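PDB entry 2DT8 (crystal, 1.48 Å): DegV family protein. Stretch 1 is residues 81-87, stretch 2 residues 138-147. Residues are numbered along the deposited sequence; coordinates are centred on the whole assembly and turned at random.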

ATOM      1  N   ASP A  81     -18.364  10.506 -16.068  1.00 10.32           N
ATOM      2  CA  ASP A  81     -18.017  11.870 -16.429  1.00  9.96           C
ATOM      3  C   ASP A  81     -16.609  12.228 -15.981  1.00  9.43           C
ATOM      4  O   ASP A  81     -15.992  13.140 -16.525  1.00 11.34           O
ATOM      5  N   HIS A  82     -16.102  11.498 -14.995  1.00  9.26           N
ATOM      6  CA  HIS A  82     -14.794  11.811 -14.443  1.00  7.28           C
ATOM      7  C   HIS A  82     -14.167  10.573 -13.819  1.00  5.88           C
ATOM      8  O   HIS A  82     -14.879   9.679 -13.354  1.00  7.57           O
ATOM      9  N   VAL A  83     -12.836  10.539 -13.814  1.00  6.01           N
ATOM     10  CA  VAL A  83     -12.094   9.432 -13.226  1.00  7.30           C
ATOM     11  C   VAL A  83     -11.199   9.949 -12.107  1.00  6.66           C
ATOM     12  O   VAL A  83     -10.462  10.925 -12.282  1.00  7.14           O
ATOM     13  N   LEU A  84     -11.292   9.313 -10.942  1.00  5.71           N
ATOM     14  CA  LEU A  84     -10.450   9.665  -9.810  1.00  4.97           C
ATOM     15  C   LEU A  84      -9.482   8.480  -9.752  1.00  3.95           C
ATOM     16  O   LEU A  84      -9.910   7.340  -9.534  1.00  5.54           O
ATOM     17  N   SER A  85      -8.198   8.758  -9.975  1.00  4.14           N
ATOM     18  CA  SER A  85      -7.140   7.741 -10.048  1.00  4.50           C
ATOM     19  C   SER A  85      -6.185   7.870  -8.855  1.00  4.82           C
ATOM     20  O   SER A  85      -5.427   8.838  -8.767  1.00  6.70           O
ATOM     21  N   LEU A  86      -6.226   6.893  -7.948  1.00  4.00           N
ATOM     22  CA  LEU A  86      -5.425   6.875  -6.716  1.00  4.66           C
ATOM     23  C   LEU A  86      -4.263   5.888  -6.841  1.00  4.53           C
ATOM     24  O   LEU A  86      -4.433   4.731  -7.204  1.00  5.00           O
ATOM     25  N   HIS A  87      -3.078   6.426  -6.501  1.00  4.42           N
ATOM     26  CA  HIS A  87      -1.904   5.580  -6.599  1.00  4.42           C
ATOM     27  C   HIS A  87      -0.722   5.557  -5.572  1.00  5.48           C
ATOM     28  O   HIS A  87      -0.576   6.464  -4.762  1.00  4.52           O
ATOM     29  N   SER A 138     -19.405  15.090  -3.612  1.00  9.14           N
ATOM     30  CA  SER A 138     -18.723  15.692  -4.748  1.00  7.66           C
ATOM     31  C   SER A 138     -17.247  15.362  -4.819  1.00  8.61           C
ATOM     32  O   SER A 138     -16.630  14.977  -3.826  1.00  7.65           O
ATOM     33  N   LEU A 139     -16.681  15.559  -6.006  1.00  7.55           N
ATOM     34  CA  LEU A 139     -15.263  15.318  -6.204  1.00  8.12           C
ATOM     35  C   LEU A 139     -14.451  16.111  -5.177  1.00  7.44           C
ATOM     36  O   LEU A 139     -13.554  15.593  -4.522  1.00  7.76           O
ATOM     37  N   GLU A 140     -14.791  17.410  -5.126  1.00  8.74           N
ATOM     38  CA  GLU A 140     -14.127  18.242  -4.142  1.00  9.30           C
ATOM     39  C   GLU A 140     -14.129  17.763  -2.695  1.00  6.39           C
ATOM     40  O   GLU A 140     -13.120  17.815  -2.005  1.00  7.98           O
ATOM     41  N   ALA A 141     -15.324  17.299  -2.288  1.00  5.61           N
ATOM     42  CA  ALA A 141     -15.435  16.850  -0.913  1.00  5.47           C
ATOM     43  C   ALA A 141     -14.517  15.648  -0.740  1.00  5.27           C
ATOM     44  O   ALA A 141     -13.840  15.512   0.284  1.00  5.91           O
ATOM     45  N   VAL A 142     -14.518  14.761  -1.731  1.00  5.35           N
ATOM     46  CA  VAL A 142     -13.703  13.562  -1.666  1.00  6.26           C
ATOM     47  C   VAL A 142     -12.208  13.896  -1.704  1.00  5.50           C
ATOM     48  O   VAL A 142     -11.427  13.323  -0.939  1.00  5.21           O
ATOM     49  N   LEU A 143     -11.813  14.826  -2.571  1.00  5.30           N
ATOM     50  CA  LEU A 143     -10.397  15.197  -2.643  1.00  4.14           C
ATOM     51  C   LEU A 143      -9.956  15.855  -1.343  1.00  6.13           C
ATOM     52  O   LEU A 143      -8.819  15.693  -0.920  1.00  5.09           O
ATOM     53  N   ALA A 144     -10.859  16.587  -0.694  1.00  5.16           N
ATOM     54  CA  ALA A 144     -10.507  17.223   0.565  1.00  5.23           C
ATOM     55  C   ALA A 144     -10.268  16.157   1.634  1.00  4.58           C
ATOM     56  O   ALA A 144      -9.342  16.268   2.443  1.00  6.09           O
ATOM     57  N   GLU A 145     -11.121  15.134   1.641  1.00  5.79           N
ATOM     58  CA  GLU A 145     -10.975  14.047   2.602  1.00  6.97           C
ATOM     59  C   GLU A 145      -9.691  13.262   2.319  1.00  7.17           C
ATOM     60  O   GLU A 145      -8.983  12.867   3.248  1.00  7.71           O
ATOM     61  N   LEU A 146      -9.385  13.041   1.041  1.00  6.35           N
ATOM     62  CA  LEU A 146      -8.172  12.304   0.701  1.00  5.14           C
ATOM     63  C   LEU A 146      -6.937  13.067   1.162  1.00  5.13           C
ATOM     64  O   LEU A 146      -5.962  12.468   1.620  1.00  6.25           O
ATOM     65  N   GLU A 147      -6.971  14.393   1.049  1.00  5.76           N
ATOM     66  CA  GLU A 147      -5.840  15.198   1.501  1.00  6.14           C
ATOM     67  C   GLU A 147      -5.698  15.077   3.026  1.00  6.53           C
ATOM     68  O   GLU A 147      -4.576  15.012   3.550  1.00  6.52           O
TER

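Strand 82-87 and helix 139-147 of this DegV family protein run nearly parallel, their N-to-C directions 6° apart and their axes 11.2 Å apart at closest approach, and side chains from both stretches meet between them. Alternation along the strand sends His-82, Leu-84 and Leu-86 toward the helix, whereas Val-83 points away. The helix answers with Leu-139, Val-142 and Leu-146, whose spacing of three and four residues keeps them on one face; Leu-143 points sideways, but its end comes nearer.

Leu-84, the residue with the most covered surface, is the hub. The side chain of Leu-84 (chi1 t, chi2 p) touches four helix residues; the closest pairs are Leu-84 CD1 to Leu-139 CD1 at 4.3 Å and to Leu-143 CD2 at 3.8 Å, and Leu-84 CD2 to Val-142 CG1 (chi1 t) at 3.8 Å and to Leu-146 CD1 at 4.2 Å. Leu-143 makes its contact with chi1 m and chi2 t.

Leu-139, also t, p, opens the helix and bridges two strand residues. Besides meeting Leu-84, it sets CD2 over one face of the His-82 ring (chi1 t, chi2 91°), 3.9 Å from the ring centroid and 26° off the normal, a CH-pi contact; the closest pair is Leu-139 CD2 to His-82 NE2, 3.6 Å. That nitrogen is also hydrogen-bonded elsewhere in the structure, so NE2 is satisfied while the methyl lies over the ring face. Farther along, Leu-146 (m, t) reaches Leu-84 and also packs CD2 4.0 Å from Leu-86 CD2, Leu-86 being m, p.

No hydrogen bond crosses the interface, which buries 259 Å² in total. Within the stretches, Ser-138 OG caps the helix by accepting from Ala-141 N at 3.1 Å, and Ser-85 OG hydrogen-bonds His-87 NE2 at 2.7 Å; several other polar atoms find partners elsewhere in the structure.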

ATOM      1  CB  ASP A  81     -18.983  12.855 -15.767  1.00 11.43           C
ATOM      2  CG  ASP A  81     -20.418  12.618 -16.162  1.00 15.17           C
ATOM      3  OD1 ASP A  81     -20.712  12.669 -17.373  1.00 19.24           O
ATOM      4  OD2 ASP A  81     -21.250  12.381 -15.262  1.00 18.42           O
ATOM      5  CB  HIS A  82     -14.957  12.898 -13.367  1.00  7.83           C
ATOM      6  CG  HIS A  82     -13.688  13.607 -13.008  1.00  7.41           C
ATOM      7  ND1 HIS A  82     -13.282  14.761 -13.641  1.00  9.04           N
ATOM      8  CD2 HIS A  82     -12.731  13.324 -12.090  1.00  6.92           C
ATOM      9  CE1 HIS A  82     -12.131  15.162 -13.127  1.00  7.58           C
ATOM     10  NE2 HIS A  82     -11.776  14.308 -12.186  1.00  7.72           N
ATOM     11  CB  VAL A  83     -11.191   8.734 -14.274  1.00  6.85           C
ATOM     12  CG1 VAL A  83     -10.251   7.735 -13.584  1.00  8.70           C
ATOM     13  CG2 VAL A  83     -12.045   7.993 -15.281  1.00  8.15           C
ATOM     14  CB  LEU A  84     -11.296   9.777  -8.539  1.00  6.24           C
ATOM     15  CG  LEU A  84     -10.523  10.029  -7.248  1.00  6.01           C
ATOM     16  CD1 LEU A  84      -9.660  11.279  -7.381  1.00  7.00           C
ATOM     17  CD2 LEU A  84     -11.524  10.195  -6.101  1.00 10.80           C
ATOM     18  CB  SER A  85      -6.390   7.955 -11.372  1.00  5.83           C
ATOM     19  OG  SER A  85      -5.875   6.749 -11.926  1.00  5.81           O
ATOM     20  CB  LEU A  86      -6.299   6.484  -5.521  1.00  6.24           C
ATOM     21  CG  LEU A  86      -7.039   7.645  -4.854  1.00 12.13           C
ATOM     22  CD1 LEU A  86      -7.886   8.381  -5.865  1.00 13.20           C
ATOM     23  CD2 LEU A  86      -7.894   7.120  -3.713  1.00 11.34           C
ATOM     24  CB  HIS A  87      -1.266   5.951  -7.954  1.00  4.31           C
ATOM     25  CG  HIS A  87      -2.250   5.621  -9.045  1.00  4.66           C
ATOM     26  ND1 HIS A  87      -2.525   4.354  -9.442  1.00  5.38           N
ATOM     27  CD2 HIS A  87      -3.025   6.503  -9.807  1.00  4.62           C
ATOM     28  CE1 HIS A  87      -3.446   4.471 -10.418  1.00  4.93           C
ATOM     29  NE2 HIS A  87      -3.762   5.745 -10.659  1.00  5.03           N
ATOM     30  CB  SER A 138     -18.850  17.206  -4.672  1.00  8.72           C
ATOM     31  OG  SER A 138     -18.070  17.692  -3.584  1.00  9.80           O
ATOM     32  CB  LEU A 139     -14.875  15.643  -7.644  1.00  9.86           C
ATOM     33  CG  LEU A 139     -13.374  15.550  -7.946  1.00  9.75           C
ATOM     34  CD1 LEU A 139     -12.885  14.120  -7.779  1.00 13.09           C
ATOM     35  CD2 LEU A 139     -13.123  16.046  -9.364  1.00 13.11           C
ATOM     36  CB  GLU A 140     -14.651  19.656  -4.302  1.00 13.92           C
ATOM     37  CG  GLU A 140     -13.944  20.474  -5.381  1.00 26.28           C
ATOM     38  CD  GLU A 140     -12.434  20.616  -5.165  1.00 31.21           C
ATOM     39  OE1 GLU A 140     -11.993  21.107  -4.100  1.00 36.83           O
ATOM     40  OE2 GLU A 140     -11.679  20.215  -6.074  1.00 35.15           O
ATOM     41  CB  ALA A 141     -16.883  16.473  -0.643  1.00  6.96           C
ATOM     42  CB  VAL A 142     -14.082  12.601  -2.815  1.00  5.33           C
ATOM     43  CG1 VAL A 142     -13.136  11.402  -2.854  1.00  7.63           C
ATOM     44  CG2 VAL A 142     -15.509  12.114  -2.602  1.00  8.47           C
ATOM     45  CB  LEU A 143     -10.119  16.144  -3.822  1.00  6.03           C
ATOM     46  CG  LEU A 143     -10.242  15.526  -5.222  1.00  6.82           C
ATOM     47  CD1 LEU A 143     -10.153  16.610  -6.281  1.00  7.86           C
ATOM     48  CD2 LEU A 143      -9.142  14.488  -5.433  1.00  7.48           C
ATOM     49  CB  ALA A 144     -11.624  18.188   1.003  1.00  5.61           C
ATOM     50  CB  GLU A 145     -12.194  13.121   2.549  1.00  6.47           C
ATOM     51  CG  GLU A 145     -12.053  11.828   3.368  1.00  7.29           C
ATOM     52  CD  GLU A 145     -12.075  12.027   4.880  1.00  9.78           C
ATOM     53  OE1 GLU A 145     -11.981  13.180   5.354  1.00  9.69           O
ATOM     54  OE2 GLU A 145     -12.177  11.008   5.606  1.00  8.10           O
ATOM     55  CB  LEU A 146      -8.111  12.035  -0.802  1.00  4.93           C
ATOM     56  CG  LEU A 146      -9.073  10.945  -1.290  1.00  5.82           C
ATOM     57  CD1 LEU A 146      -9.073  10.883  -2.811  1.00  6.78           C
ATOM     58  CD2 LEU A 146      -8.644   9.593  -0.703  1.00  8.19           C
ATOM     59  CB  GLU A 147      -6.018  16.655   1.061  1.00  7.82           C
ATOM     60  CG  GLU A 147      -4.951  17.632   1.559  1.00  8.38           C
ATOM     61  CD  GLU A 147      -3.530  17.323   1.099  1.00 13.54           C
ATOM     62  OE1 GLU A 147      -3.341  16.474   0.206  1.00 14.39           O
ATOM     63  OE2 GLU A 147      -2.596  17.955   1.638  1.00 14.51           O
TER